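Local coordinates for beta-lactamase domain protein (Burkholderia ambifaria, PDB 5I0P) that binds two zinc ions in a metallo-beta-lactamase fold and is probably a hydrolase, its natural substrate not being established, at residues Met311-Ile316 / Ala340-Leu345; Thr240-Phe245 / Ala255-Ser260; Gly262-Met267 / Thr286-Leu291; Val207-Gly210 / Pro215-Cys218. One frame throughout, in Å; residues are numbered along the deposited sequence.

Contact 1 of 4, residues Met311-Ile316 / Ala340-Leu345; sequences MSAAGI and AHLNLL
L342, on helix 333-347, carries the contact by laying its branched end against A313 and I316 at the start of helix 313-320. Followed from its beginning, the segment 340-345 first offers A340, whose methyl turns to V242 of the zinc-binding region. L342 then makes the join. Its CG stands opposite the carbonyl carbon (chi1 -73°), and this torsion, with the branch at CG, brings CD1 to 3.7 Å from A313 CA. The same methyl lies 4.1 Å from A313 CB and 3.9 Å from I316 CG1, so one carbon touches two residues three apart in sequence, about one helical turn. CD2 adds a looser approach, 4.2 Å from I316 CG1. The interaction is purely apolar and fairly small, about 143 Å² over both sides. Its target is the first turn of a helix that S312 caps: S312 OG accepts from G315 N at 3.2 Å with an N-H...O angle of 157°, which fixes the turn bearing A313. Next along the segment, N343 uses ND2 to bond to the carbonyls of P249 and A251, tying helix 333-347 to the chain just before helix 253-260. Both helices of the contact pack on the long helix 284-308: I316 and L342 share V302, and I316 also meets A305. The pair therefore belongs to a small helical bundle in the C-terminal region of the chain, with the loop around V360 beside S312 and helix 253-260 beside A340, H341 and L344.

Contact 2 of 4, residues Thr240-Phe245 / Ala255-Ser260; sequences TNVSVF and ALYLES
T240 and V242 lie in the loop that follows strand 227-231, beside the dinuclear zinc site, and this loop packs on Y257 of helix 253-260. The side chain of Y257 departs opposite its backbone N (chi1 174°), which carries the ring out from the helix to the loop. T240 lies at the hydroxyl end of that ring: its CB is 3.7 Å from Y257 CZ, and its CG2 is 3.8 Å from Y257 CE1. V242 takes the other end, CG2 standing 3.9 Å from Y257 CB and 4.0 Å from Y257 CG. Both residues approach the ring at a slant. T240 OG1 and Y257 OH are 3.2 Å apart. T240 OG1 is hydrogen-bonded to O of D232, and Y257 OH to O of M233. A water also donates to Y257 OH at 3.0 Å; its very short spacing from T240 N makes a bridge to the loop doubtful. Next to T240, N241 O is hydrogen-bonded to ND1 of H213. As D232 and H213 are zinc ligands, these bonds make T240 and N241 second-shell residues. The chemistry thus divides: apolar carbons seat the loop on the tyrosine, while the T240 hydroxyl holds the backbone of D232 and the N241 carbonyl holds the imidazole of H213, probably helping to orient both ligands.

Contact 3 of 4, residues Gly262-Met267 / Thr286-Leu291; sequences GRYETM and TRIAQL
E265 OE2 forms a salt bridge with NE of R292, one residue beyond 286-291, and OE1 of the same carboxylate is also hydrogen-bonded just outside the two segments. On its way there the acid runs past I288: E265 CG is 3.6 Å and E265 CD 3.8 Å from I288 CG2, with E265 OE2 3.7 Å from that methyl. The glutamate is extended beyond CG (chi2 167°), so its aliphatic part rests on the isoleucine while its charged end passes to the arginine. The other branch of I288 serves the tyrosine. Its CG1 lies opposite the carbonyl carbon (chi1 -77°), and CD1 reaches 3.7 Å from Y264 CB, meeting the Y264 ring at its edge, near the ring plane. I288 thus divides its two branches between consecutive residues of helix 262-265. Within 286-291, R287 NH1 donates to Q290 OE1 at 3.3 Å, in the plane of both groups, L291 CD2 lies 3.4 Å above one guanidinium face, toward its rim, and R287 NE is hydrogen-bonded to O of L235. Y264 itself has R263 CB over one face of its ring and packs on V208, A219 and L228 of three neighbouring strands. Short helix 262-265 is therefore layered between the sheet containing 203-210, 217-222 and 227-231 and the long helix 284-308, the outer helical layer over a sheet that characterises the alpha-beta/beta-alpha sandwich of the metallo-beta-lactamase fold.

Contact 4 of 4, residues Val207-Gly210 / Pro215-Cys218; sequences VVTG and PEHC
G210 and H217 form an antiparallel hydrogen-bonded pair at the end of the hairpin of strands 203-210 and 217-222. G210 N donates to H217 O at 2.9 Å (145°), and H217 N returns a bond to G210 O at 2.9 Å. T209 and C218 follow as a non-hydrogen-bonded pair, and T209 CA makes a CA-H...O contact with H217 O at 3.0 Å. On the face bearing T209 and C218, C218 SG sits 4.1 Å from both V207 CG1 and V207 CG2, while T209 CG2 meets E216 CG at 4.2 Å. T209 OG1 is hydrogen-bonded to E194, and E216 OE1 to N of G132, so both polar ends are tied elsewhere. H217 takes the opposite face. Its ring swings off the strand opposite the backbone N (chi1 179°); ND1 lies 2.9 Å from a water, which donates to V208 O, and NE2 is hydrogen-bonded to N of D232. The ring meets that of H102, the two planes about 40° apart. Since H102 and D232 bind zinc, and the connecting loop supplies the ligand H213, the arrangement is consistent with a second-shell role for the hairpin in the binuclear metallo-beta-lactamase site.

Contacts 2 and 4 lie nearest the metal centre: the side chains of T240 and H217 each lie about 6 Å from a zinc ion, while that of Y264 in contact 3 is about 12 Å away. The centres of contacts 2 and 4 are about 12 Å apart, and S260 OG touches G210 CA at 3.7 Å. Contact 3 bears on both neighbours, with L291 CD1 3.8 Å from Y257 OH and R263 NH1 3.7 Å from V208 CG1. Contact 1 is farther out, its centre about 26 Å from that of contact 4, but A340 CB meets V242 CG1 at 3.7 Å, joining the C-terminal helices to the loop beside the zinc site.

Contact 1 of 4, residues Met311-Ile316 / Ala340-Leu345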
loop_
_atom_site.group_PDB
_atom_site.type_symbol
_atom_site.label_atom_id
_atom_site.label_comp_id
_atom_site.label_asym_id
_atom_site.label_seq_id
_atom_site.Cartn_x
_atom_site.Cartn_y
_atom_site.Cartn_z
ATOM N N MET A 311 27.299 3.324 -13.502
ATOM C CA MET A 311 26.242 2.338 -13.685
ATOM C C MET A 311 24.926 2.999 -14.093
ATOM O O MET A 311 24.538 4.041 -13.544
ATOM C CB MET A 311 26.019 1.540 -12.386
ATOM C CG MET A 311 27.228 0.762 -11.870
ATOM S SD MET A 311 27.621 -0.535 -13.036
ATOM C CE MET A 311 26.173 -1.581 -12.779
ATOM N N SER A 312 24.208 2.364 -15.025
ATOM C CA SER A 312 22.851 2.775 -15.318
ATOM C C SER A 312 21.877 1.980 -14.437
ATOM O O SER A 312 22.240 0.957 -13.812
ATOM C CB SER A 312 22.526 2.560 -16.788
ATOM O OG SER A 312 22.274 1.173 -17.056
ATOM N N ALA A 313 20.616 2.444 -14.410
ATOM C CA ALA A 313 19.613 1.700 -13.662
ATOM C C ALA A 313 19.505 0.261 -14.165
ATOM O O ALA A 313 19.364 -0.662 -13.359
ATOM C CB ALA A 313 18.259 2.403 -13.717
ATOM N N ALA A 314 19.552 0.045 -15.491
ATOM C CA ALA A 314 19.509 -1.328 -16.008
ATOM C C ALA A 314 20.675 -2.150 -15.497
ATOM O O ALA A 314 20.514 -3.344 -15.215
ATOM C CB ALA A 314 19.525 -1.364 -17.534
ATOM N N GLY A 315 21.858 -1.531 -15.372
ATOM C CA GLY A 315 23.019 -2.234 -14.834
ATOM C C GLY A 315 22.903 -2.591 -13.362
ATOM O O GLY A 315 23.558 -3.533 -12.891
ATOM N N ILE A 316 22.098 -1.837 -12.609
ATOM C CA ILE A 316 21.947 -2.119 -11.189
ATOM C C ILE A 316 20.991 -3.297 -10.965
ATOM O O ILE A 316 21.064 -3.981 -9.939
ATOM C CB ILE A 316 21.516 -0.847 -10.445
ATOM C CG1 ILE A 316 22.692 0.134 -10.423
ATOM C CG2 ILE A 316 21.049 -1.157 -9.020
ATOM C CD1 ILE A 316 24.001 -0.511 -9.921
ATOM N N ALA A 340 15.141 4.058 -7.719
ATOM C CA ALA A 340 14.888 4.598 -6.390
ATOM C C ALA A 340 16.144 4.572 -5.515
ATOM O O ALA A 340 16.384 5.498 -4.739
ATOM C CB ALA A 340 13.737 3.838 -5.739
ATOM N N HIS A 341 16.943 3.509 -5.593
ATOM C CA HIS A 341 18.171 3.466 -4.797
ATOM C C HIS A 341 19.224 4.408 -5.360
ATOM O O HIS A 341 19.940 5.082 -4.605
ATOM C CB HIS A 341 18.709 2.030 -4.727
ATOM C CG HIS A 341 17.797 1.108 -3.993
ATOM N ND1 HIS A 341 16.627 0.637 -4.554
ATOM C CD2 HIS A 341 17.791 0.694 -2.703
ATOM C CE1 HIS A 341 15.966 -0.079 -3.655
ATOM N NE2 HIS A 341 16.644 -0.052 -2.519
ATOM N N LEU A 342 19.348 4.457 -6.685
ATOM C CA LEU A 342 20.287 5.389 -7.288
ATOM C C LEU A 342 19.920 6.833 -6.971
ATOM O O LEU A 342 20.802 7.639 -6.661
ATOM C CB LEU A 342 20.355 5.168 -8.790
ATOM C CG LEU A 342 21.081 3.896 -9.208
ATOM C CD1 LEU A 342 20.738 3.548 -10.665
ATOM C CD2 LEU A 342 22.568 4.087 -9.034
ATOM N N ASN A 343 18.619 7.183 -7.043
ATOM C CA ASN A 343 18.208 8.574 -6.804
ATOM C C ASN A 343 18.428 8.988 -5.356
ATOM O O ASN A 343 18.728 10.151 -5.076
ATOM C CB ASN A 343 16.749 8.790 -7.181
ATOM C CG ASN A 343 16.596 9.119 -8.615
ATOM O OD1 ASN A 343 17.572 8.983 -9.379
ATOM N ND2 ASN A 343 15.389 9.532 -9.023
ATOM N N LEU A 344 18.249 8.074 -4.418
ATOM C CA LEU A 344 18.500 8.438 -3.033
ATOM C C LEU A 344 19.963 8.827 -2.852
ATOM O O LEU A 344 20.274 9.879 -2.271
ATOM C CB LEU A 344 18.099 7.284 -2.112
ATOM C CG LEU A 344 18.207 7.412 -0.599
ATOM C CD1 LEU A 344 17.375 6.287 0.047
ATOM C CD2 LEU A 344 19.658 7.364 -0.071
ATOM N N LEU A 345 20.874 7.986 -3.368
ATOM C CA LEU A 345 22.302 8.259 -3.250
ATOM C C LEU A 345 22.653 9.516 -4.023
ATOM O O LEU A 345 23.428 10.371 -3.562
ATOM C CB LEU A 345 23.106 7.060 -3.782
ATOM C CG LEU A 345 22.932 5.676 -3.117
ATOM C CD1 LEU A 345 23.483 4.542 -3.976
ATOM C CD2 LEU A 345 23.525 5.622 -1.704
#

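Contact 2 of 4, residues Thr240-Phe245 / Ala255-Ser260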
loop_
_atom_site.group_PDB
_atom_site.type_symbol
_atom_site.label_atom_id
_atom_site.label_comp_id
_atom_site.label_asym_id
_atom_site.label_seq_id
_atom_site.Cartn_x
_atom_site.Cartn_y
_atom_site.Cartn_z
ATOM N N THR A 240 8.099 -3.196 1.013
ATOM C CA THR A 240 7.158 -2.309 0.337
ATOM C C THR A 240 7.764 -1.818 -0.974
ATOM O O THR A 240 8.921 -1.393 -0.999
ATOM C CB THR A 240 6.816 -1.114 1.234
ATOM O OG1 THR A 240 6.181 -1.576 2.430
ATOM C CG2 THR A 240 5.940 -0.132 0.509
ATOM N N ASN A 241 7.001 -1.899 -2.061
ATOM C CA ASN A 241 7.522 -1.414 -3.330
ATOM C C ASN A 241 7.772 0.091 -3.292
ATOM O O ASN A 241 6.923 0.868 -2.840
ATOM C CB ASN A 241 6.597 -1.719 -4.491
ATOM C CG ASN A 241 7.146 -1.134 -5.778
ATOM O OD1 ASN A 241 8.110 -1.672 -6.333
ATOM N ND2 ASN A 241 6.600 -0.001 -6.218
ATOM N N VAL A 242 8.936 0.484 -3.799
ATOM C CA VAL A 242 9.399 1.868 -3.915
ATOM C C VAL A 242 9.973 2.037 -5.314
ATOM O O VAL A 242 10.838 1.256 -5.719
ATOM C CB VAL A 242 10.448 2.209 -2.840
ATOM C CG1 VAL A 242 11.075 3.494 -3.130
ATOM C CG2 VAL A 242 9.779 2.285 -1.461
ATOM N N SER A 243 9.419 2.957 -6.101
ATOM C CA SER A 243 9.891 3.071 -7.475
ATOM C C SER A 243 9.890 4.508 -7.971
ATOM O O SER A 243 9.142 5.363 -7.498
ATOM C CB SER A 243 9.090 2.204 -8.442
ATOM O OG SER A 243 9.498 0.864 -8.308
ATOM N N VAL A 244 10.760 4.741 -8.951
ATOM C CA VAL A 244 10.810 5.963 -9.728
ATOM C C VAL A 244 10.197 5.660 -11.090
ATOM O O VAL A 244 10.418 4.580 -11.654
ATOM C CB VAL A 244 12.250 6.490 -9.860
ATOM C CG1 VAL A 244 12.266 7.694 -10.769
ATOM C CG2 VAL A 244 12.813 6.854 -8.486
ATOM N N PHE A 245 9.348 6.564 -11.566
ATOM C CA PHE A 245 8.654 6.430 -12.833
ATOM C C PHE A 245 8.952 7.623 -13.718
ATOM O O PHE A 245 9.517 8.637 -13.280
ATOM C CB PHE A 245 7.141 6.310 -12.615
ATOM C CG PHE A 245 6.747 5.240 -11.640
ATOM C CD1 PHE A 245 6.649 3.919 -12.038
ATOM C CD2 PHE A 245 6.509 5.550 -10.306
ATOM C CE1 PHE A 245 6.283 2.936 -11.133
ATOM C CE2 PHE A 245 6.142 4.564 -9.381
ATOM C CZ PHE A 245 6.040 3.260 -9.798
ATOM N N ALA A 255 13.888 7.628 0.070
ATOM C CA ALA A 255 14.061 8.501 1.219
ATOM C C ALA A 255 12.712 8.863 1.854
ATOM O O ALA A 255 12.576 8.840 3.079
ATOM C CB ALA A 255 14.836 9.739 0.810
ATOM N N LEU A 256 11.708 9.196 1.037
ATOM C CA LEU A 256 10.375 9.471 1.565
ATOM C C LEU A 256 9.859 8.286 2.372
ATOM O O LEU A 256 9.279 8.456 3.452
ATOM C CB LEU A 256 9.410 9.795 0.409
ATOM C CG LEU A 256 9.713 11.132 -0.279
ATOM C CD1 LEU A 256 8.894 11.385 -1.565
ATOM C CD2 LEU A 256 9.470 12.202 0.735
ATOM N N TYR A 257 10.066 7.072 1.853
ATOM C CA TYR A 257 9.555 5.891 2.523
ATOM C C TYR A 257 10.272 5.665 3.840
ATOM O O TYR A 257 9.637 5.391 4.865
ATOM C CB TYR A 257 9.678 4.687 1.618
ATOM C CG TYR A 257 9.287 3.417 2.318
ATOM C CD1 TYR A 257 7.945 3.135 2.607
ATOM C CD2 TYR A 257 10.271 2.491 2.719
ATOM C CE1 TYR A 257 7.599 1.950 3.262
ATOM C CE2 TYR A 257 9.926 1.321 3.366
ATOM C CZ TYR A 257 8.593 1.053 3.640
ATOM O OH TYR A 257 8.269 -0.120 4.299
ATOM N N LEU A 258 11.604 5.751 3.823
ATOM C CA LEU A 258 12.375 5.568 5.040
ATOM C C LEU A 258 12.023 6.638 6.062
ATOM O O LEU A 258 12.082 6.395 7.271
ATOM C CB LEU A 258 13.878 5.569 4.714
ATOM C CG LEU A 258 14.340 4.391 3.827
ATOM C CD1 LEU A 258 15.815 4.492 3.465
ATOM C CD2 LEU A 258 14.010 3.030 4.422
ATOM N N GLU A 259 11.692 7.837 5.611
ATOM C CA GLU A 259 11.267 8.853 6.559
ATOM C C GLU A 259 9.863 8.553 7.081
ATOM O O GLU A 259 9.614 8.653 8.280
ATOM C CB GLU A 259 11.340 10.219 5.911
ATOM C CG GLU A 259 10.921 11.385 6.777
ATOM C CD GLU A 259 10.841 12.670 5.957
ATOM O OE1 GLU A 259 11.131 13.751 6.518
ATOM O OE2 GLU A 259 10.521 12.599 4.738
ATOM N N SER A 260 8.951 8.128 6.207
ATOM C CA SER A 260 7.613 7.774 6.667
ATOM C C SER A 260 7.632 6.654 7.723
ATOM O O SER A 260 6.785 6.625 8.621
ATOM C CB SER A 260 6.775 7.344 5.471
ATOM O OG SER A 260 6.614 8.398 4.566
HETATM O O HOH W 1 9.711 -2.204 2.666
#

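Contact 3 of 4, residues Gly262-Met267 / Thr286-Leu291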
loop_
_atom_site.group_PDB
_atom_site.type_symbol
_atom_site.label_atom_id
_atom_site.label_comp_id
_atom_site.label_asym_id
_atom_site.label_seq_id
_atom_site.Cartn_x
_atom_site.Cartn_y
_atom_site.Cartn_z
ATOM N N GLY A 262 9.336 6.298 10.257
ATOM C CA GLY A 262 9.451 6.822 11.600
ATOM C C GLY A 262 8.126 7.017 12.305
ATOM O O GLY A 262 8.087 6.988 13.537
ATOM N N ARG A 263 7.034 7.185 11.553
ATOM C CA ARG A 263 5.710 7.321 12.150
ATOM C C ARG A 263 5.264 6.074 12.927
ATOM O O ARG A 263 4.510 6.174 13.907
ATOM C CB ARG A 263 4.706 7.625 11.042
ATOM C CG ARG A 263 4.945 8.920 10.301
ATOM C CD ARG A 263 4.905 10.153 11.234
ATOM N NE ARG A 263 3.718 10.278 12.106
ATOM C CZ ARG A 263 2.515 10.745 11.743
ATOM N NH1 ARG A 263 2.278 11.120 10.495
ATOM N NH2 ARG A 263 1.545 10.843 12.638
ATOM N N TYR A 264 5.693 4.889 12.513
ATOM C CA TYR A 264 5.271 3.692 13.222
ATOM C C TYR A 264 6.307 3.252 14.241
ATOM O O TYR A 264 5.929 2.663 15.251
ATOM C CB TYR A 264 5.001 2.569 12.221
ATOM C CG TYR A 264 4.360 3.105 10.968
ATOM C CD1 TYR A 264 3.018 3.427 10.943
ATOM C CD2 TYR A 264 5.119 3.338 9.825
ATOM C CE1 TYR A 264 2.431 3.961 9.794
ATOM C CE2 TYR A 264 4.556 3.853 8.702
ATOM C CZ TYR A 264 3.209 4.182 8.682
ATOM O OH TYR A 264 2.631 4.726 7.540
ATOM N N GLU A 265 7.584 3.614 14.031
ATOM C CA GLU A 265 8.650 3.292 14.979
ATOM C C GLU A 265 8.330 3.795 16.383
ATOM O O GLU A 265 8.685 3.147 17.374
ATOM C CB GLU A 265 9.971 3.906 14.514
ATOM C CG GLU A 265 10.948 2.985 13.808
ATOM C CD GLU A 265 12.076 3.756 13.100
ATOM O OE1 GLU A 265 11.850 4.911 12.663
ATOM O OE2 GLU A 265 13.195 3.209 12.974
ATOM N N THR A 266 7.683 4.950 16.501
ATOM C CA THR A 266 7.470 5.510 17.832
ATOM C C THR A 266 6.195 5.012 18.494
ATOM O O THR A 266 5.983 5.317 19.672
ATOM C CB THR A 266 7.425 7.054 17.802
ATOM O OG1 THR A 266 6.511 7.501 16.788
ATOM C CG2 THR A 266 8.816 7.640 17.576
ATOM N N MET A 267 5.348 4.283 17.769
ATOM C CA MET A 267 4.110 3.759 18.314
ATOM C C MET A 267 4.421 2.654 19.336
ATOM O O MET A 267 5.558 2.207 19.478
ATOM C CB MET A 267 3.219 3.213 17.199
ATOM C CG MET A 267 2.676 4.245 16.213
ATOM S SD MET A 267 1.761 3.486 14.839
ATOM C CE MET A 267 1.353 4.878 13.782
ATOM N N THR A 286 10.377 -4.081 15.515
ATOM C CA THR A 286 11.288 -5.101 15.003
ATOM C C THR A 286 11.233 -5.203 13.478
ATOM O O THR A 286 12.271 -5.291 12.822
ATOM C CB THR A 286 10.994 -6.436 15.672
ATOM O OG1 THR A 286 11.324 -6.321 17.057
ATOM C CG2 THR A 286 11.838 -7.525 15.080
ATOM N N ARG A 287 10.034 -5.175 12.895
ATOM C CA ARG A 287 9.922 -5.280 11.449
ATOM C C ARG A 287 10.551 -4.084 10.765
ATOM O O ARG A 287 11.271 -4.233 9.762
ATOM C CB ARG A 287 8.462 -5.370 11.047
ATOM C CG ARG A 287 8.235 -5.433 9.553
ATOM C CD ARG A 287 9.048 -6.548 8.887
ATOM N NE ARG A 287 8.757 -6.630 7.453
ATOM C CZ ARG A 287 9.551 -7.202 6.563
ATOM N NH1 ARG A 287 10.692 -7.746 6.957
ATOM N NH2 ARG A 287 9.194 -7.253 5.290
ATOM N N ILE A 288 10.332 -2.893 11.322
ATOM C CA ILE A 288 10.884 -1.708 10.693
ATOM C C ILE A 288 12.404 -1.734 10.770
ATOM O O ILE A 288 13.095 -1.270 9.848
ATOM C CB ILE A 288 10.291 -0.438 11.327
ATOM C CG1 ILE A 288 8.877 -0.220 10.778
ATOM C CG2 ILE A 288 11.146 0.784 10.994
ATOM C CD1 ILE A 288 8.008 0.524 11.713
ATOM N N ALA A 289 12.948 -2.280 11.856
ATOM C CA ALA A 289 14.388 -2.420 11.952
ATOM C C ALA A 289 14.908 -3.316 10.837
ATOM O O ALA A 289 15.949 -3.029 10.220
ATOM C CB ALA A 289 14.755 -2.932 13.336
ATOM N N GLN A 290 14.136 -4.353 10.499
ATOM C CA GLN A 290 14.502 -5.247 9.405
ATOM C C GLN A 290 14.414 -4.538 8.054
ATOM O O GLN A 290 15.267 -4.726 7.179
ATOM C CB GLN A 290 13.576 -6.459 9.421
ATOM C CG GLN A 290 13.701 -7.250 10.669
ATOM C CD GLN A 290 12.676 -8.368 10.782
ATOM O OE1 GLN A 290 11.845 -8.568 9.894
ATOM N NE2 GLN A 290 12.715 -9.080 11.903
ATOM N N LEU A 291 13.355 -3.772 7.840
ATOM C CA LEU A 291 13.226 -3.074 6.579
ATOM C C LEU A 291 14.343 -2.047 6.417
ATOM O O LEU A 291 14.964 -1.957 5.349
ATOM C CB LEU A 291 11.850 -2.416 6.520
ATOM C CG LEU A 291 10.679 -3.403 6.563
ATOM C CD1 LEU A 291 9.422 -2.628 6.872
ATOM C CD2 LEU A 291 10.528 -4.118 5.265
#

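Contact 4 of 4, residues Val207-Gly210 / Pro215-Cys218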
loop_
_atom_site.group_PDB
_atom_site.type_symbol
_atom_site.label_atom_id
_atom_site.label_comp_id
_atom_site.label_asym_id
_atom_site.label_seq_id
_atom_site.Cartn_x
_atom_site.Cartn_y
_atom_site.Cartn_z
ATOM N N VAL A 207 -5.603 9.352 10.973
ATOM C CA VAL A 207 -4.969 9.185 9.671
ATOM C C VAL A 207 -3.474 9.416 9.793
ATOM O O VAL A 207 -3.030 10.460 10.287
ATOM C CB VAL A 207 -5.560 10.145 8.636
ATOM C CG1 VAL A 207 -4.655 10.179 7.369
ATOM C CG2 VAL A 207 -6.982 9.725 8.261
ATOM N N VAL A 208 -2.686 8.444 9.341
ATOM C CA VAL A 208 -1.234 8.554 9.303
ATOM C C VAL A 208 -0.802 8.380 7.848
ATOM O O VAL A 208 -0.973 7.299 7.261
ATOM C CB VAL A 208 -0.559 7.542 10.239
ATOM C CG1 VAL A 208 0.965 7.638 10.124
ATOM C CG2 VAL A 208 -1.011 7.800 11.686
ATOM N N THR A 209 -0.317 9.465 7.235
ATOM C CA THR A 209 0.052 9.429 5.821
ATOM C C THR A 209 1.476 8.925 5.660
ATOM O O THR A 209 2.357 9.264 6.453
ATOM C CB THR A 209 -0.047 10.804 5.174
ATOM O OG1 THR A 209 0.813 11.701 5.878
ATOM C CG2 THR A 209 -1.442 11.314 5.278
ATOM N N GLY A 210 1.697 8.174 4.594
ATOM C CA GLY A 210 3.013 7.659 4.275
ATOM C C GLY A 210 3.342 7.974 2.831
ATOM O O GLY A 210 2.460 8.161 2.005
ATOM N N PRO A 215 1.207 8.174 -3.686
ATOM C CA PRO A 215 1.181 9.629 -3.470
ATOM C C PRO A 215 1.024 10.053 -2.021
ATOM O O PRO A 215 1.777 10.918 -1.538
ATOM C CB PRO A 215 -0.036 10.071 -4.301
ATOM C CG PRO A 215 -0.122 9.123 -5.376
ATOM C CD PRO A 215 0.333 7.803 -4.815
ATOM N N GLU A 216 0.063 9.454 -1.315
ATOM C CA GLU A 216 -0.365 9.935 -0.012
ATOM C C GLU A 216 -1.079 8.801 0.710
ATOM O O GLU A 216 -2.311 8.819 0.857
ATOM C CB GLU A 216 -1.276 11.162 -0.163
ATOM C CG GLU A 216 -1.551 11.892 1.150
ATOM C CD GLU A 216 -2.634 13.008 1.040
ATOM O OE1 GLU A 216 -3.104 13.355 -0.078
ATOM O OE2 GLU A 216 -3.001 13.558 2.093
ATOM N N HIS A 217 -0.303 7.814 1.148
ATOM C CA HIS A 217 -0.850 6.547 1.625
ATOM C C HIS A 217 -1.525 6.724 2.976
ATOM O O HIS A 217 -0.959 7.326 3.894
ATOM C CB HIS A 217 0.271 5.517 1.712
ATOM C CG HIS A 217 -0.174 4.182 2.225
ATOM N ND1 HIS A 217 -0.433 3.947 3.563
ATOM C CD2 HIS A 217 -0.386 3.007 1.585
ATOM C CE1 HIS A 217 -0.811 2.691 3.716
ATOM N NE2 HIS A 217 -0.770 2.092 2.536
ATOM N N CYS A 218 -2.739 6.207 3.111
ATOM C CA CYS A 218 -3.503 6.390 4.347
ATOM C C CYS A 218 -3.422 5.112 5.168
ATOM O O CYS A 218 -3.990 4.091 4.785
ATOM C CB CYS A 218 -4.969 6.758 4.082
ATOM S SG CYS A 218 -5.975 6.709 5.611
HETATM O O HOH W 2 0.571 5.556 5.767
#